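Local coordinates for protein steroid delta-isomerase (Pseudomonas aeruginosa, PDB 3MSO) that probably binds a small hydrophobic molecule in the pocket of an NTF2-like (SnoaL-like) fold, its presumed steroid isomerase reaction being unproven, at residues 33-43 and 105-116; 80-88 and 98-106. All coordinates share one frame; numbering follows the deposited sequence.

Contact 1 (33-43 with 105-116) and contact 2 (80-88 with 98-106) belong to one mixed sheet, and their centres lie about 9 Å apart. Strand 94-104 of contact 2 is joined to strand 110-118 of contact 1 by the loop 105-109, whose first two residues, D105 and D106, belong to both contacts. The seam between them probably carries backbone hydrogen bonds, V111 N to R103 O at 2.9 Å and M101 N to E114 O at 2.8 Å. On the face toward the helices, I110 packs on F104, and F113 CE1 lies 3.3 Å from D100 OD1. In the NTF2 clan this face usually lines the pocket. Both contacts also touch the second subunit.

Contact 1 of 2, residues 33-43 and 105-116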
loop_
_atom_site.group_PDB
_atom_site.type_symbol
_atom_site.label_atom_id
_atom_site.label_comp_id
_atom_site.label_asym_id
_atom_site.label_seq_id
_atom_site.Cartn_x
_atom_site.Cartn_y
_atom_site.Cartn_z
ATOM N N LEU B 33 -22.678 -21.432 -1.149
ATOM C CA LEU B 33 -22.004 -21.448 -2.448
ATOM C C LEU B 33 -20.521 -21.757 -2.349
ATOM O O LEU B 33 -19.893 -22.058 -3.376
ATOM C CB LEU B 33 -22.221 -20.105 -3.205
ATOM C CG LEU B 33 -23.665 -19.564 -3.291
ATOM C CD1 LEU B 33 -23.714 -18.262 -4.020
ATOM C CD2 LEU B 33 -24.606 -20.549 -3.967
ATOM N N LEU B 34 -19.950 -21.659 -1.129
ATOM C CA LEU B 34 -18.518 -21.864 -0.899
ATOM C C LEU B 34 -18.142 -23.286 -0.527
ATOM O O LEU B 34 -18.903 -23.975 0.170
ATOM C CB LEU B 34 -18.004 -20.921 0.194
ATOM C CG LEU B 34 -18.165 -19.437 -0.022
ATOM C CD1 LEU B 34 -17.818 -18.691 1.254
ATOM C CD2 LEU B 34 -17.319 -18.952 -1.178
ATOM N N HIS B 35 -16.929 -23.705 -0.951
ATOM C CA HIS B 35 -16.373 -25.001 -0.584
ATOM C C HIS B 35 -15.913 -24.790 0.854
ATOM O O HIS B 35 -15.455 -23.691 1.157
ATOM C CB HIS B 35 -15.171 -25.368 -1.477
ATOM C CG HIS B 35 -14.630 -26.739 -1.220
ATOM N ND1 HIS B 35 -13.729 -26.975 -0.195
ATOM C CD2 HIS B 35 -14.908 -27.915 -1.831
ATOM C CE1 HIS B 35 -13.479 -28.276 -0.224
ATOM N NE2 HIS B 35 -14.169 -28.886 -1.191
ATOM N N PRO B 36 -16.043 -25.765 1.781
ATOM C CA PRO B 36 -15.584 -25.525 3.164
ATOM C C PRO B 36 -14.163 -24.973 3.270
ATOM O O PRO B 36 -13.898 -24.142 4.131
ATOM C CB PRO B 36 -15.697 -26.900 3.825
ATOM C CG PRO B 36 -15.857 -27.861 2.702
ATOM C CD PRO B 36 -16.592 -27.125 1.644
ATOM N N ASP B 37 -13.280 -25.393 2.364
ATOM C CA ASP B 37 -11.883 -24.989 2.329
ATOM C C ASP B 37 -11.601 -23.937 1.271
ATOM O O ASP B 37 -10.454 -23.804 0.837
ATOM C CB ASP B 37 -10.991 -26.229 2.107
ATOM C CG ASP B 37 -11.179 -27.334 3.134
ATOM O OD1 ASP B 37 -11.385 -27.008 4.335
ATOM O OD2 ASP B 37 -11.089 -28.519 2.750
ATOM N N ALA B 38 -12.632 -23.173 0.868
ATOM C CA ALA B 38 -12.509 -22.114 -0.140
ATOM C C ALA B 38 -11.431 -21.101 0.245
ATOM O O ALA B 38 -11.215 -20.828 1.422
ATOM C CB ALA B 38 -13.846 -21.413 -0.354
ATOM N N VAL B 39 -10.735 -20.586 -0.761
ATOM C CA VAL B 39 -9.640 -19.632 -0.622
ATOM C C VAL B 39 -9.982 -18.277 -1.256
ATOM O O VAL B 39 -10.558 -18.222 -2.351
ATOM C CB VAL B 39 -8.367 -20.276 -1.209
ATOM C CG1 VAL B 39 -7.424 -19.255 -1.824
ATOM C CG2 VAL B 39 -7.661 -21.122 -0.158
ATOM N N PHE B 40 -9.647 -17.183 -0.542
ATOM C CA PHE B 40 -9.834 -15.827 -1.040
ATOM C C PHE B 40 -8.472 -15.171 -1.216
ATOM O O PHE B 40 -7.690 -15.093 -0.263
ATOM C CB PHE B 40 -10.751 -14.990 -0.140
ATOM C CG PHE B 40 -10.939 -13.563 -0.624
ATOM C CD1 PHE B 40 -11.854 -13.266 -1.625
ATOM C CD2 PHE B 40 -10.207 -12.519 -0.067
ATOM C CE1 PHE B 40 -12.023 -11.957 -2.067
ATOM C CE2 PHE B 40 -10.365 -11.212 -0.530
ATOM C CZ PHE B 40 -11.277 -10.938 -1.524
ATOM N N ARG B 41 -8.193 -14.711 -2.449
ATOM C CA ARG B 41 -6.942 -14.026 -2.807
ATOM C C ARG B 41 -7.219 -12.543 -2.968
ATOM O O ARG B 41 -7.849 -12.108 -3.937
ATOM C CB ARG B 41 -6.284 -14.654 -4.046
ATOM C CG ARG B 41 -6.010 -16.125 -3.826
ATOM C CD ARG B 41 -5.310 -16.813 -4.959
ATOM N NE ARG B 41 -5.340 -18.264 -4.753
ATOM C CZ ARG B 41 -4.505 -18.930 -3.962
ATOM N NH1 ARG B 41 -3.543 -18.288 -3.307
ATOM N NH2 ARG B 41 -4.627 -20.243 -3.815
ATOM N N SER B 42 -6.835 -11.792 -1.934
ATOM C CA SER B 42 -7.048 -10.355 -1.807
ATOM C C SER B 42 -6.293 -9.528 -2.857
ATOM O O SER B 42 -5.136 -9.822 -3.155
ATOM C CB SER B 42 -6.655 -9.892 -0.402
ATOM O OG SER B 42 -7.004 -8.541 -0.168
ATOM N N PRO B 43 -6.892 -8.432 -3.372
ATOM C CA PRO B 43 -6.120 -7.555 -4.269
ATOM C C PRO B 43 -5.005 -6.821 -3.512
ATOM O O PRO B 43 -4.099 -6.283 -4.137
ATOM C CB PRO B 43 -7.179 -6.564 -4.774
ATOM C CG PRO B 43 -8.222 -6.534 -3.707
ATOM C CD PRO B 43 -8.263 -7.911 -3.144
ATOM N N ASP B 105 -15.654 -26.120 -8.324
ATOM C CA ASP B 105 -15.344 -27.550 -8.426
ATOM C C ASP B 105 -16.418 -28.262 -9.278
ATOM O O ASP B 105 -17.296 -27.581 -9.813
ATOM C CB ASP B 105 -15.130 -28.214 -7.050
ATOM C CG ASP B 105 -16.300 -28.235 -6.081
ATOM O OD1 ASP B 105 -17.461 -28.044 -6.525
ATOM O OD2 ASP B 105 -16.073 -28.529 -4.905
ATOM N N ASP B 106 -16.339 -29.611 -9.417
ATOM C CA ASP B 106 -17.269 -30.431 -10.191
ATOM C C ASP B 106 -18.703 -30.257 -9.696
ATOM O O ASP B 106 -19.640 -30.334 -10.493
ATOM C CB ASP B 106 -16.911 -31.922 -10.029
ATOM C CG ASP B 106 -15.661 -32.407 -10.721
ATOM O OD1 ASP B 106 -15.247 -31.774 -11.706
ATOM O OD2 ASP B 106 -15.154 -33.488 -10.337
ATOM N N ASP B 107 -18.861 -30.052 -8.372
ATOM C CA ASP B 107 -20.152 -29.909 -7.708
ATOM C C ASP B 107 -20.701 -28.472 -7.742
ATOM O O ASP B 107 -21.808 -28.233 -7.263
ATOM C CB ASP B 107 -20.110 -30.504 -6.269
ATOM C CG ASP B 107 -19.603 -31.940 -6.175
ATOM O OD1 ASP B 107 -20.083 -32.795 -6.958
ATOM O OD2 ASP B 107 -18.723 -32.212 -5.316
ATOM N N GLY B 108 -19.951 -27.557 -8.355
ATOM C CA GLY B 108 -20.309 -26.149 -8.501
ATOM C C GLY B 108 -19.956 -25.252 -7.321
ATOM O O GLY B 108 -20.356 -24.091 -7.297
ATOM N N ARG B 109 -19.208 -25.772 -6.327
ATOM C CA ARG B 109 -18.812 -25.006 -5.147
ATOM C C ARG B 109 -17.652 -24.077 -5.505
ATOM O O ARG B 109 -16.745 -24.483 -6.244
ATOM C CB ARG B 109 -18.336 -25.934 -4.027
ATOM C CG ARG B 109 -19.294 -27.035 -3.643
ATOM C CD ARG B 109 -18.737 -27.800 -2.462
ATOM N NE ARG B 109 -19.391 -29.089 -2.326
ATOM C CZ ARG B 109 -18.954 -30.210 -2.889
ATOM N NH1 ARG B 109 -17.835 -30.211 -3.603
ATOM N NH2 ARG B 109 -19.630 -31.341 -2.741
ATOM N N ILE B 110 -17.666 -22.839 -4.945
ATOM C CA ILE B 110 -16.584 -21.868 -5.130
ATOM C C ILE B 110 -15.392 -22.387 -4.337
ATOM O O ILE B 110 -15.541 -22.631 -3.145
ATOM C CB ILE B 110 -17.002 -20.426 -4.706
ATOM C CG1 ILE B 110 -18.141 -19.868 -5.614
ATOM C CG2 ILE B 110 -15.771 -19.480 -4.682
ATOM C CD1 ILE B 110 -18.900 -18.632 -5.056
ATOM N N VAL B 111 -14.231 -22.576 -4.995
ATOM C CA VAL B 111 -12.988 -23.059 -4.381
ATOM C C VAL B 111 -11.912 -21.966 -4.287
ATOM O O VAL B 111 -11.138 -21.943 -3.330
ATOM C CB VAL B 111 -12.443 -24.381 -4.987
ATOM C CG1 VAL B 111 -13.457 -25.509 -4.836
ATOM C CG2 VAL B 111 -12.023 -24.222 -6.458
ATOM N N ASP B 112 -11.862 -21.072 -5.268
ATOM C CA ASP B 112 -10.899 -19.984 -5.309
ATOM C C ASP B 112 -11.598 -18.685 -5.788
ATOM O O ASP B 112 -12.274 -18.672 -6.815
ATOM C CB ASP B 112 -9.710 -20.362 -6.215
ATOM C CG ASP B 112 -8.474 -19.496 -6.048
ATOM O OD1 ASP B 112 -8.381 -18.452 -6.729
ATOM O OD2 ASP B 112 -7.572 -19.894 -5.288
ATOM N N PHE B 113 -11.457 -17.615 -5.015
ATOM C CA PHE B 113 -12.038 -16.334 -5.348
ATOM C C PHE B 113 -10.914 -15.325 -5.260
ATOM O O PHE B 113 -10.459 -14.984 -4.162
ATOM C CB PHE B 113 -13.159 -15.982 -4.373
ATOM C CG PHE B 113 -14.157 -14.973 -4.893
ATOM C CD1 PHE B 113 -13.757 -13.681 -5.230
ATOM C CD2 PHE B 113 -15.510 -15.287 -4.973
ATOM C CE1 PHE B 113 -14.683 -12.739 -5.678
ATOM C CE2 PHE B 113 -16.436 -14.341 -5.425
ATOM C CZ PHE B 113 -16.015 -13.069 -5.763
ATOM N N GLU B 114 -10.454 -14.862 -6.431
ATOM C CA GLU B 114 -9.352 -13.922 -6.582
ATOM C C GLU B 114 -9.845 -12.590 -7.119
ATOM O O GLU B 114 -10.501 -12.539 -8.159
ATOM C CB GLU B 114 -8.312 -14.550 -7.492
ATOM C CG GLU B 114 -7.016 -13.791 -7.623
ATOM C CD GLU B 114 -5.955 -14.537 -8.408
ATOM O OE1 GLU B 114 -6.228 -15.665 -8.877
ATOM O OE2 GLU B 114 -4.850 -13.976 -8.569
ATOM N N VAL B 115 -9.545 -11.507 -6.392
ATOM C CA VAL B 115 -9.951 -10.152 -6.787
ATOM C C VAL B 115 -8.718 -9.321 -7.171
ATOM O O VAL B 115 -7.680 -9.439 -6.528
ATOM C CB VAL B 115 -10.792 -9.464 -5.665
ATOM C CG1 VAL B 115 -11.210 -8.043 -6.054
ATOM C CG2 VAL B 115 -12.016 -10.297 -5.301
HETATM N N MSE B 116 -8.832 -8.513 -8.240
HETATM C CA MSE B 116 -7.810 -7.534 -8.676
HETATM C C MSE B 116 -8.546 -6.207 -8.921
HETATM O O MSE B 116 -9.685 -6.191 -9.399
HETATM C CB MSE B 116 -7.077 -7.941 -9.953
HETATM C CG MSE B 116 -6.443 -9.312 -9.879
HETATM SE SE MSE B 116 -5.257 -9.608 -11.365
HETATM C CE MSE B 116 -5.056 -11.526 -11.134
#
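R41 and D112 meet across two parallel strands through a salt bridge on the sheet face that V39 shares. R41 NE donates to D112 OD2 at 2.8 Å, on the syn lone pair, while NH2 adds a weak second bond to the same oxygen. The guanidinium and carboxylate planes are only 23° apart, and V39 CG1 lies over one guanidinium face, near its rim. D112 can turn its carboxylate to R41 because its CG stands anti to the backbone N (chi1 -164°). The next pair on this face, R41 and E114, touches through aliphatic carbons, CB to CG; the E114 carboxylate pairs instead with R118 and K97 of the second subunit.

The reverse face is apolar. F40 CE1 reaches V115 CG2 at 3.6 Å and also touches F113 CD1, with the side chains crossing at a slant. Helix 52-65 packs against both phenylalanines, and W18 meets the F113 ring edge-to-face. Farther along, L34 CD2 rests 3.8 Å from I110 CB.

Behind these side chains lies the parallel backbone pairing: the axes of strands 38-41 and 110-116 are 5° apart, and V39 and R41 each bond twice to the partner strand. The type I turn from H35 to A38 interrupts this pairing, and V111 and D112 form a classic beta bulge opposite R103. Beside the turn, D105 OD2 sits at the edge of the H35 ring, 3.3 Å from CD2, and takes R109 NH1 at 2.8 Å. H35 ND1 accepts D37 N at 3.0 Å, which helps fix the ring's rotation. That acceptor role is consistent with a neutral ring protonated at NE2; D105 already pairs with R109, probably weakening its pull on the imidazole.

Contact 2 of 2, residues 80-88 and 98-106; sequences GRSVVLEFS and GIDMIRFDD
F87 lays its ring over G98 about midway along the antiparallel beta hairpin of strands 82-91 and 94-104, within the curved sheet of the NTF2-like fold. Its CB carries CG into the position between the backbone N and the carbonyl carbon (chi1 66°), which folds the ring across the neighbouring strand. CG and CD2 pass G98 O, CE1 and CZ lie against G98 CA, and CE2 comes 3.5 Å from I99 N. G98 CA stands 3.8 Å from the ring centroid and 16° off its normal, a CH-pi contact over the face; with no side chain between them, the ring lies directly on the glycine backbone. F69 stacks on the same ring.

L85 CD1 meets I102 CD1 on the face covered by helix 9-23, whereas V84 CG2 touches M101 SE at 3.6 Å on the face toward the second subunit, whose L75 packs on V84. Beyond the strands, R81 extends to D106 in a salt bridge of doubtful exact geometry and also pairs with E8. Paired backbone bonds join F87 with G98, V83 with I102 and L85 with D100, where L85 N reaches D100 O at 2.8 Å with a nearly straight N-H...O angle of 173°.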
loop_
_atom_site.group_PDB
_atom_site.type_symbol
_atom_site.label_atom_id
_atom_site.label_comp_id
_atom_site.label_asym_id
_atom_site.label_seq_id
_atom_site.Cartn_x
_atom_site.Cartn_y
_atom_site.Cartn_z
ATOM N N GLY B 80 -14.940 -24.582 -18.519
ATOM C CA GLY B 80 -16.226 -24.185 -17.944
ATOM C C GLY B 80 -16.283 -24.207 -16.427
ATOM O O GLY B 80 -17.367 -24.286 -15.843
ATOM N N ARG B 81 -15.111 -24.103 -15.793
ATOM C CA ARG B 81 -14.896 -24.149 -14.346
ATOM C C ARG B 81 -14.404 -22.843 -13.756
ATOM O O ARG B 81 -14.391 -22.707 -12.522
ATOM C CB ARG B 81 -13.895 -25.256 -13.996
ATOM C CG ARG B 81 -14.387 -26.641 -14.324
ATOM C CD ARG B 81 -13.265 -27.624 -14.136
ATOM N NE ARG B 81 -13.693 -28.977 -14.458
ATOM C CZ ARG B 81 -14.411 -29.746 -13.646
ATOM N NH1 ARG B 81 -14.802 -29.289 -12.460
ATOM N NH2 ARG B 81 -14.767 -30.968 -14.024
ATOM N N SER B 82 -13.967 -21.912 -14.614
ATOM C CA SER B 82 -13.505 -20.603 -14.179
ATOM C C SER B 82 -14.195 -19.488 -14.942
ATOM O O SER B 82 -14.450 -19.588 -16.148
ATOM C CB SER B 82 -11.989 -20.480 -14.261
ATOM O OG SER B 82 -11.387 -21.051 -13.112
ATOM N N VAL B 83 -14.496 -18.417 -14.208
ATOM C CA VAL B 83 -15.161 -17.228 -14.701
ATOM C C VAL B 83 -14.421 -15.973 -14.247
ATOM O O VAL B 83 -13.821 -15.956 -13.165
ATOM C CB VAL B 83 -16.655 -17.249 -14.257
ATOM C CG1 VAL B 83 -16.856 -16.797 -12.809
ATOM C CG2 VAL B 83 -17.537 -16.449 -15.206
ATOM N N VAL B 84 -14.435 -14.942 -15.084
ATOM C CA VAL B 84 -13.936 -13.614 -14.740
ATOM C C VAL B 84 -15.119 -12.665 -14.913
ATOM O O VAL B 84 -15.727 -12.608 -15.996
ATOM C CB VAL B 84 -12.667 -13.156 -15.514
ATOM C CG1 VAL B 84 -12.515 -11.631 -15.480
ATOM C CG2 VAL B 84 -11.421 -13.830 -14.957
ATOM N N LEU B 85 -15.481 -11.989 -13.814
ATOM C CA LEU B 85 -16.565 -11.003 -13.793
ATOM C C LEU B 85 -15.935 -9.632 -13.643
ATOM O O LEU B 85 -15.419 -9.304 -12.565
ATOM C CB LEU B 85 -17.585 -11.269 -12.654
ATOM C CG LEU B 85 -18.073 -12.706 -12.487
ATOM C CD1 LEU B 85 -18.858 -12.862 -11.214
ATOM C CD2 LEU B 85 -18.850 -13.180 -13.726
ATOM N N GLU B 86 -15.892 -8.878 -14.754
ATOM C CA GLU B 86 -15.337 -7.523 -14.815
ATOM C C GLU B 86 -16.334 -6.577 -14.157
ATOM O O GLU B 86 -17.540 -6.670 -14.437
ATOM C CB GLU B 86 -15.106 -7.107 -16.285
ATOM C CG GLU B 86 -14.727 -5.649 -16.463
ATOM C CD GLU B 86 -14.771 -5.125 -17.878
ATOM O OE1 GLU B 86 -15.743 -5.416 -18.608
ATOM O OE2 GLU B 86 -13.844 -4.371 -18.239
ATOM N N PHE B 87 -15.843 -5.655 -13.303
ATOM C CA PHE B 87 -16.701 -4.674 -12.660
ATOM C C PHE B 87 -16.096 -3.285 -12.598
ATOM O O PHE B 87 -14.867 -3.115 -12.659
ATOM C CB PHE B 87 -17.143 -5.136 -11.242
ATOM C CG PHE B 87 -16.042 -5.259 -10.200
ATOM C CD1 PHE B 87 -15.595 -4.142 -9.494
ATOM C CD2 PHE B 87 -15.475 -6.497 -9.906
ATOM C CE1 PHE B 87 -14.587 -4.256 -8.534
ATOM C CE2 PHE B 87 -14.453 -6.606 -8.944
ATOM C CZ PHE B 87 -14.006 -5.481 -8.285
ATOM N N SER B 88 -16.975 -2.294 -12.407
ATOM C CA SER B 88 -16.663 -0.900 -12.122
ATOM C C SER B 88 -17.269 -0.652 -10.752
ATOM O O SER B 88 -18.236 -1.307 -10.380
ATOM C CB SER B 88 -17.293 0.025 -13.148
ATOM O OG SER B 88 -18.685 -0.215 -13.265
ATOM N N GLY B 98 -12.250 -3.434 -11.678
ATOM C CA GLY B 98 -11.821 -4.691 -11.084
ATOM C C GLY B 98 -12.350 -5.953 -11.715
ATOM O O GLY B 98 -13.182 -5.903 -12.624
ATOM N N ILE B 99 -11.864 -7.104 -11.207
ATOM C CA ILE B 99 -12.298 -8.437 -11.620
ATOM C C ILE B 99 -12.520 -9.371 -10.439
ATOM O O ILE B 99 -11.759 -9.354 -9.487
ATOM C CB ILE B 99 -11.384 -9.122 -12.691
ATOM C CG1 ILE B 99 -9.933 -9.332 -12.200
ATOM C CG2 ILE B 99 -11.449 -8.420 -14.036
ATOM C CD1 ILE B 99 -9.276 -10.685 -12.665
ATOM N N ASP B 100 -13.559 -10.208 -10.519
ATOM C CA ASP B 100 -13.798 -11.308 -9.582
ATOM C C ASP B 100 -13.420 -12.506 -10.452
ATOM O O ASP B 100 -14.060 -12.709 -11.493
ATOM C CB ASP B 100 -15.286 -11.418 -9.169
ATOM C CG ASP B 100 -15.769 -10.330 -8.232
ATOM O OD1 ASP B 100 -14.987 -9.918 -7.355
ATOM O OD2 ASP B 100 -16.954 -9.931 -8.339
HETATM N N MSE B 101 -12.324 -13.207 -10.118
HETATM C CA MSE B 101 -11.896 -14.392 -10.863
HETATM C C MSE B 101 -12.219 -15.613 -10.004
HETATM O O MSE B 101 -11.497 -15.922 -9.059
HETATM C CB MSE B 101 -10.423 -14.330 -11.289
HETATM C CG MSE B 101 -9.966 -15.567 -12.094
HETATM SE SE MSE B 101 -8.521 -15.158 -13.348
HETATM C CE MSE B 101 -7.235 -14.423 -12.149
ATOM N N ILE B 102 -13.336 -16.265 -10.329
ATOM C CA ILE B 102 -13.892 -17.391 -9.583
ATOM C C ILE B 102 -13.624 -18.741 -10.259
ATOM O O ILE B 102 -13.952 -18.920 -11.441
ATOM C CB ILE B 102 -15.440 -17.182 -9.341
ATOM C CG1 ILE B 102 -15.787 -15.713 -8.911
ATOM C CG2 ILE B 102 -16.020 -18.243 -8.383
ATOM C CD1 ILE B 102 -17.222 -15.364 -8.920
ATOM N N ARG B 103 -13.078 -19.698 -9.476
ATOM C CA ARG B 103 -12.879 -21.097 -9.859
ATOM C C ARG B 103 -13.862 -21.966 -9.021
ATOM O O ARG B 103 -13.955 -21.808 -7.797
ATOM C CB ARG B 103 -11.436 -21.562 -9.637
ATOM C CG ARG B 103 -11.205 -23.011 -10.081
ATOM C CD ARG B 103 -9.878 -23.561 -9.621
ATOM N NE ARG B 103 -8.801 -23.152 -10.519
ATOM C CZ ARG B 103 -7.830 -22.302 -10.199
ATOM N NH1 ARG B 103 -7.769 -21.774 -8.977
ATOM N NH2 ARG B 103 -6.895 -21.993 -11.089
ATOM N N PHE B 104 -14.584 -22.876 -9.703
ATOM C CA PHE B 104 -15.558 -23.770 -9.093
ATOM C C PHE B 104 -15.100 -25.245 -9.179
ATOM O O PHE B 104 -14.274 -25.588 -10.035
ATOM C CB PHE B 104 -16.877 -23.644 -9.848
ATOM C CG PHE B 104 -17.480 -22.273 -9.933
ATOM C CD1 PHE B 104 -18.345 -21.820 -8.952
ATOM C CD2 PHE B 104 -17.249 -21.468 -11.032
ATOM C CE1 PHE B 104 -18.926 -20.559 -9.047
ATOM C CE2 PHE B 104 -17.845 -20.217 -11.136
ATOM C CZ PHE B 104 -18.682 -19.768 -10.144
ATOM N N ASP B 105 -15.654 -26.120 -8.324
ATOM C CA ASP B 105 -15.344 -27.550 -8.426
ATOM C C ASP B 105 -16.418 -28.262 -9.278
ATOM O O ASP B 105 -17.296 -27.581 -9.813
ATOM C CB ASP B 105 -15.130 -28.214 -7.050
ATOM C CG ASP B 105 -16.300 -28.235 -6.081
ATOM O OD1 ASP B 105 -17.461 -28.044 -6.525
ATOM O OD2 ASP B 105 -16.073 -28.529 -4.905
ATOM N N ASP B 106 -16.339 -29.611 -9.417
ATOM C CA ASP B 106 -17.269 -30.431 -10.191
ATOM C C ASP B 106 -18.703 -30.257 -9.696
ATOM O O ASP B 106 -19.640 -30.334 -10.493
ATOM C CB ASP B 106 -16.911 -31.922 -10.029
ATOM C CG ASP B 106 -15.661 -32.407 -10.721
ATOM O OD1 ASP B 106 -15.247 -31.774 -11.706
ATOM O OD2 ASP B 106 -15.154 -33.488 -10.337
#